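Local coordinates for DUF3856 domain-containing protein (Chlorobium tepidum, PDB 2HR2) that is of unknown function but folds as a TPR-like alpha-alpha superhelix, a scaffold that in many relatives serves to bind partner proteins, at residues 9-14 against 38-43; 19-24 against 31-36. All coordinates share one frame; numbering follows the deposited sequence. Where two conformers were deposited one is given.

Interaction 1. Residues 9-14 against 38-43; sequences VGAYLA and MEISHT
Ile40 lays its two branches over the backbone of Gly10 and Ala11, with no hydrogen bond between the segments. A chi1 of -67° sets CG1 beside the backbone N of Ile40 and puts CG2 anti to it, facing Ala11: Ile40 CG2 is 3.8 Å from Ala11 N and 4.0 Å from Ala11 CB. The other branch reaches Gly10, where Ile40 CD1 stops 4.0 Å from Gly10 O. Gly10 has no side chain on this surface, so the isoleucine rests directly on main-chain atoms, and the CA atoms of Ala11 and Ile40 come within 5.6 Å. Ala11 CB also lies 4.3 Å from Ser41 CB. The serine hydroxyl turns back into its own helix: Ser41 OG bonds Met38 O at 2.8 Å, tilted 21° from the carbonyl plane, and His42 N reaches that oxygen from the same face. Two residues on, Thr43 OG1 lies on a lone pair of Ile40 O at 2.8 Å. Ile40 near the end of helix 27-41, set on small residues of helix 4-24, is consistent with a TPR-like antiparallel alpha-alpha hairpin; Phe55 of helix 52-69 packs on Ala11, and Phe50 of the loop between helices 27-41 and 52-69 on Ser41.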
# COMPACT_ATOMS: atom_id res chain seq x y z
N VAL A 9 -2.96 19.63 -7.38
CA VAL A 9 -3.76 18.91 -8.37
C VAL A 9 -2.87 17.93 -9.15
O VAL A 9 -3.29 16.81 -9.42
CB VAL A 9 -4.50 19.86 -9.32
CG1 VAL A 9 -5.22 19.08 -10.42
CG2 VAL A 9 -5.50 20.70 -8.55
N GLY A 10 -1.66 18.35 -9.49
CA GLY A 10 -0.72 17.49 -10.21
C GLY A 10 -0.44 16.19 -9.47
O GLY A 10 -0.44 15.11 -10.06
N ALA A 11 -0.22 16.31 -8.16
CA ALA A 11 0.06 15.15 -7.30
C ALA A 11 -1.17 14.26 -7.16
O ALA A 11 -1.05 13.04 -7.25
CB ALA A 11 0.54 15.61 -5.93
N TYR A 12 -2.33 14.86 -6.93
CA TYR A 12 -3.59 14.10 -6.83
C TYR A 12 -3.90 13.32 -8.11
O TYR A 12 -4.27 12.16 -8.03
CB TYR A 12 -4.78 15.00 -6.45
CG TYR A 12 -5.10 14.99 -4.97
CD1 TYR A 12 -4.26 15.59 -4.04
CD2 TYR A 12 -6.26 14.39 -4.50
CE1 TYR A 12 -4.57 15.58 -2.68
CE2 TYR A 12 -6.57 14.37 -3.15
CZ TYR A 12 -5.73 14.97 -2.25
OH TYR A 12 -6.05 14.94 -0.91
N LEU A 13 -3.73 13.95 -9.27
CA LEU A 13 -4.00 13.26 -10.54
C LEU A 13 -2.99 12.15 -10.82
O LEU A 13 -3.34 11.13 -11.40
CB LEU A 13 -4.05 14.26 -11.70
CG LEU A 13 -5.21 15.26 -11.65
CD1 LEU A 13 -5.09 16.28 -12.78
CD2 LEU A 13 -6.55 14.55 -11.71
N ALA A 14 -1.74 12.35 -10.41
CA ALA A 14 -0.71 11.33 -10.58
C ALA A 14 -1.08 10.10 -9.76
O ALA A 14 -0.96 8.97 -10.25
CB ALA A 14 0.65 11.86 -10.18
N MSE A 38 4.71 11.72 -5.37
CA MSE A 38 5.48 12.19 -4.22
C MSE A 38 6.48 13.27 -4.60
O MSE A 38 6.64 14.25 -3.86
CB MSE A 38 6.21 11.04 -3.53
CG MSE A 38 5.28 10.14 -2.75
SE MSE A 38 6.18 8.63 -1.85
CE MSE A 38 6.59 7.44 -3.46
N GLU A 39 7.15 13.09 -5.73
CA GLU A 39 8.11 14.07 -6.22
C GLU A 39 7.44 15.44 -6.35
O GLU A 39 8.01 16.45 -5.95
CB GLU A 39 8.68 13.61 -7.56
CG GLU A 39 9.82 14.46 -8.10
CD GLU A 39 10.51 13.82 -9.31
OE1 GLU A 39 10.09 12.72 -9.74
OE2 GLU A 39 11.48 14.42 -9.83
N ILE A 40 6.22 15.45 -6.88
CA ILE A 40 5.45 16.68 -7.05
C ILE A 40 5.01 17.25 -5.70
O ILE A 40 5.11 18.45 -5.47
CB ILE A 40 4.20 16.45 -7.93
CG1 ILE A 40 4.61 16.13 -9.37
CG2 ILE A 40 3.30 17.70 -7.95
CD1 ILE A 40 3.48 15.63 -10.25
N SER A 41 4.52 16.38 -4.82
CA SER A 41 4.04 16.83 -3.50
C SER A 41 5.15 17.49 -2.68
O SER A 41 4.88 18.42 -1.92
CB SER A 41 3.43 15.68 -2.69
OG SER A 41 4.44 14.82 -2.19
N HIS A 42 6.39 17.02 -2.85
CA HIS A 42 7.52 17.60 -2.11
C HIS A 42 8.14 18.85 -2.74
O HIS A 42 9.13 19.35 -2.23
CB HIS A 42 8.58 16.53 -1.83
CG HIS A 42 8.09 15.45 -0.91
ND1 HIS A 42 7.93 14.14 -1.31
CD2 HIS A 42 7.68 15.50 0.38
CE1 HIS A 42 7.47 13.43 -0.30
NE2 HIS A 42 7.30 14.23 0.73
N THR A 43 7.56 19.36 -3.83
CA THR A 43 8.03 20.60 -4.45
C THR A 43 7.21 21.80 -3.96
O THR A 43 7.45 22.93 -4.37
CB THR A 43 7.92 20.60 -6.00
OG1 THR A 43 6.54 20.61 -6.40
CG2 THR A 43 8.62 19.39 -6.61

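Interaction 2. Residues 19-24 against 31-36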
# COMPACT_ATOMS: atom_id res chain seq x y z
N GLN A 19 -3.58 4.56 -9.15
CA GLN A 19 -4.61 3.69 -8.58
C GLN A 19 -5.41 2.95 -9.65
O GLN A 19 -5.74 1.77 -9.45
CB GLN A 19 -5.50 4.48 -7.63
CG GLN A 19 -4.76 4.87 -6.35
CD GLN A 19 -5.48 5.93 -5.55
OE1 GLN A 19 -6.52 6.46 -5.96
NE2 GLN A 19 -4.92 6.28 -4.39
N ARG A 20 -5.74 3.61 -10.76
CA ARG A 20 -6.45 2.94 -11.85
C ARG A 20 -5.53 1.91 -12.52
O ARG A 20 -5.98 0.84 -12.92
CB ARG A 20 -6.96 3.94 -12.91
CG ARG A 20 -7.96 4.95 -12.37
CD ARG A 20 -8.82 5.55 -13.48
NE ARG A 20 -8.04 6.11 -14.58
CZ ARG A 20 -7.43 7.30 -14.57
NH1 ARG A 20 -7.47 8.08 -13.49
NH2 ARG A 20 -6.76 7.68 -15.64
N GLN A 21 -4.25 2.25 -12.62
CA GLN A 21 -3.26 1.36 -13.22
C GLN A 21 -3.04 0.09 -12.38
O GLN A 21 -2.82 -0.98 -12.93
CB GLN A 21 -1.96 2.12 -13.47
CG GLN A 21 -2.11 3.12 -14.61
CD GLN A 21 -0.98 4.14 -14.71
OE1 GLN A 21 -0.34 4.49 -13.71
NE2 GLN A 21 -0.77 4.64 -15.92
N LEU A 22 -3.10 0.21 -11.05
CA LEU A 22 -2.97 -0.96 -10.18
C LEU A 22 -4.12 -1.93 -10.45
O LEU A 22 -3.90 -3.12 -10.59
CB LEU A 22 -2.98 -0.58 -8.70
CG LEU A 22 -1.76 0.14 -8.12
CD1 LEU A 22 -2.05 0.67 -6.71
CD2 LEU A 22 -0.53 -0.76 -8.11
N VAL A 23 -5.33 -1.40 -10.54
CA VAL A 23 -6.51 -2.21 -10.84
C VAL A 23 -6.36 -2.92 -12.19
O VAL A 23 -6.75 -4.07 -12.34
CB VAL A 23 -7.81 -1.34 -10.84
CG1 VAL A 23 -8.99 -2.06 -11.51
CG2 VAL A 23 -8.16 -0.93 -9.41
N ALA A 24 -5.79 -2.21 -13.17
CA ALA A 24 -5.60 -2.75 -14.51
C ALA A 24 -4.39 -3.68 -14.66
O ALA A 24 -4.19 -4.27 -15.71
CB ALA A 24 -5.47 -1.61 -15.51
N ALA A 31 3.85 2.18 -10.49
CA ALA A 31 4.99 2.47 -9.64
C ALA A 31 5.58 3.83 -10.00
O ALA A 31 5.86 4.63 -9.12
CB ALA A 31 6.04 1.39 -9.78
N ALA A 32 5.73 4.08 -11.30
CA ALA A 32 6.27 5.36 -11.78
C ALA A 32 5.39 6.54 -11.35
O ALA A 32 5.91 7.56 -10.91
CB ALA A 32 6.42 5.33 -13.29
N ASN A 33 4.07 6.39 -11.49
CA ASN A 33 3.14 7.46 -11.09
C ASN A 33 3.09 7.71 -9.58
O ASN A 33 2.85 8.85 -9.17
CB ASN A 33 1.73 7.20 -11.63
CG ASN A 33 1.57 7.61 -13.07
OD1 ASN A 33 2.20 8.55 -13.54
ND2 ASN A 33 0.70 6.91 -13.79
N CYS A 34 3.28 6.68 -8.77
CA CYS A 34 3.34 6.86 -7.31
C CYS A 34 4.56 7.67 -6.92
O CYS A 34 4.47 8.57 -6.09
CB CYS A 34 3.39 5.53 -6.59
SG CYS A 34 1.87 4.59 -6.68
N ARG A 35 5.71 7.34 -7.50
CA ARG A 35 6.94 8.07 -7.23
C ARG A 35 6.79 9.50 -7.74
O ARG A 35 7.22 10.45 -7.07
CB ARG A 35 8.14 7.42 -7.90
CG ARG A 35 8.45 5.98 -7.50
CD ARG A 35 9.72 5.53 -8.21
NE ARG A 35 9.79 4.10 -8.48
CZ ARG A 35 10.20 3.16 -7.63
NH1 ARG A 35 10.55 3.45 -6.38
NH2 ARG A 35 10.23 1.89 -8.04
N ARG A 36 6.19 9.66 -8.92
CA ARG A 36 5.99 10.98 -9.50
C ARG A 36 5.07 11.84 -8.63
O ARG A 36 5.30 13.03 -8.47
CB ARG A 36 5.43 10.87 -10.93
CG ARG A 36 5.38 12.22 -11.65
CD ARG A 36 5.14 12.07 -13.15
NE ARG A 36 3.81 11.55 -13.48
CZ ARG A 36 2.69 12.27 -13.48
NH1 ARG A 36 2.69 13.56 -13.15
NH2 ARG A 36 1.53 11.70 -13.80
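This is a polar, amide-to-amide contact at the surface of the hairpin formed by helices 4-24 and 27-41, near the turn that joins them. One hydrogen bond crosses between the segments: Asn33 ND2 donates to Gln21 OE1 over 2.6 Å, with an N-H...O angle of 142°. Gln21 reaches across with its chain extended beyond CG. The two side chains cross at about a right angle, yet their amide planes are only 9° apart. The bond is not quite flat even so, because the donor is tilted 25° from the carbonyl plane of Gln21. Gln21 NE2 stands 3.4 Å from Asn33 ND2, but both are donors and no bond forms between them.

The other end of the Asn33 amide is engaged within its own helix. Arg36 NH2 gives a hydrogen bond to Asn33 OD1 at 3.2 Å, coming from above the carbonyl plane, and Arg36 NE adds a weak one. Asn33 also touches Asp17 and Ala18 of helix 4-24, while Gln21 rests on Glu29 and Ala30. On the inward side Leu22 packs against Tyr27 and Ala30, and against Glu65 and Ala66 of helix 52-69.

The amide of Asn33 thus links two side chains, donating to Gln21 and accepting from Arg36. This donor-acceptor pattern is consistent with the modelled orientation of the amide, and the positive guanidinium at OD1 would probably polarise the amide and make ND2 a somewhat stronger donor.

From the N terminus, the chain runs along helix 4-24, first through 9-14 and then through 19-24, turns, and comes back along helix 27-41 through 31-36 and finally 38-43. Interaction 2 closes the short loop, with six residues between its segments; interaction 1 closes the wider one, with 23 residues between, and encloses interaction 2 without crossing it. Both join the same two helices, as successive rungs of one antiparallel helical hairpin, their centres 13 Å apart. They meet at Ala14, whose O lies 3.5 Å from Asn33 CB and whose CB lies 3.7 Å from Arg36 NH2. Interaction 1 lies at the end of the hairpin away from the turn, interaction 2 nearer the turn.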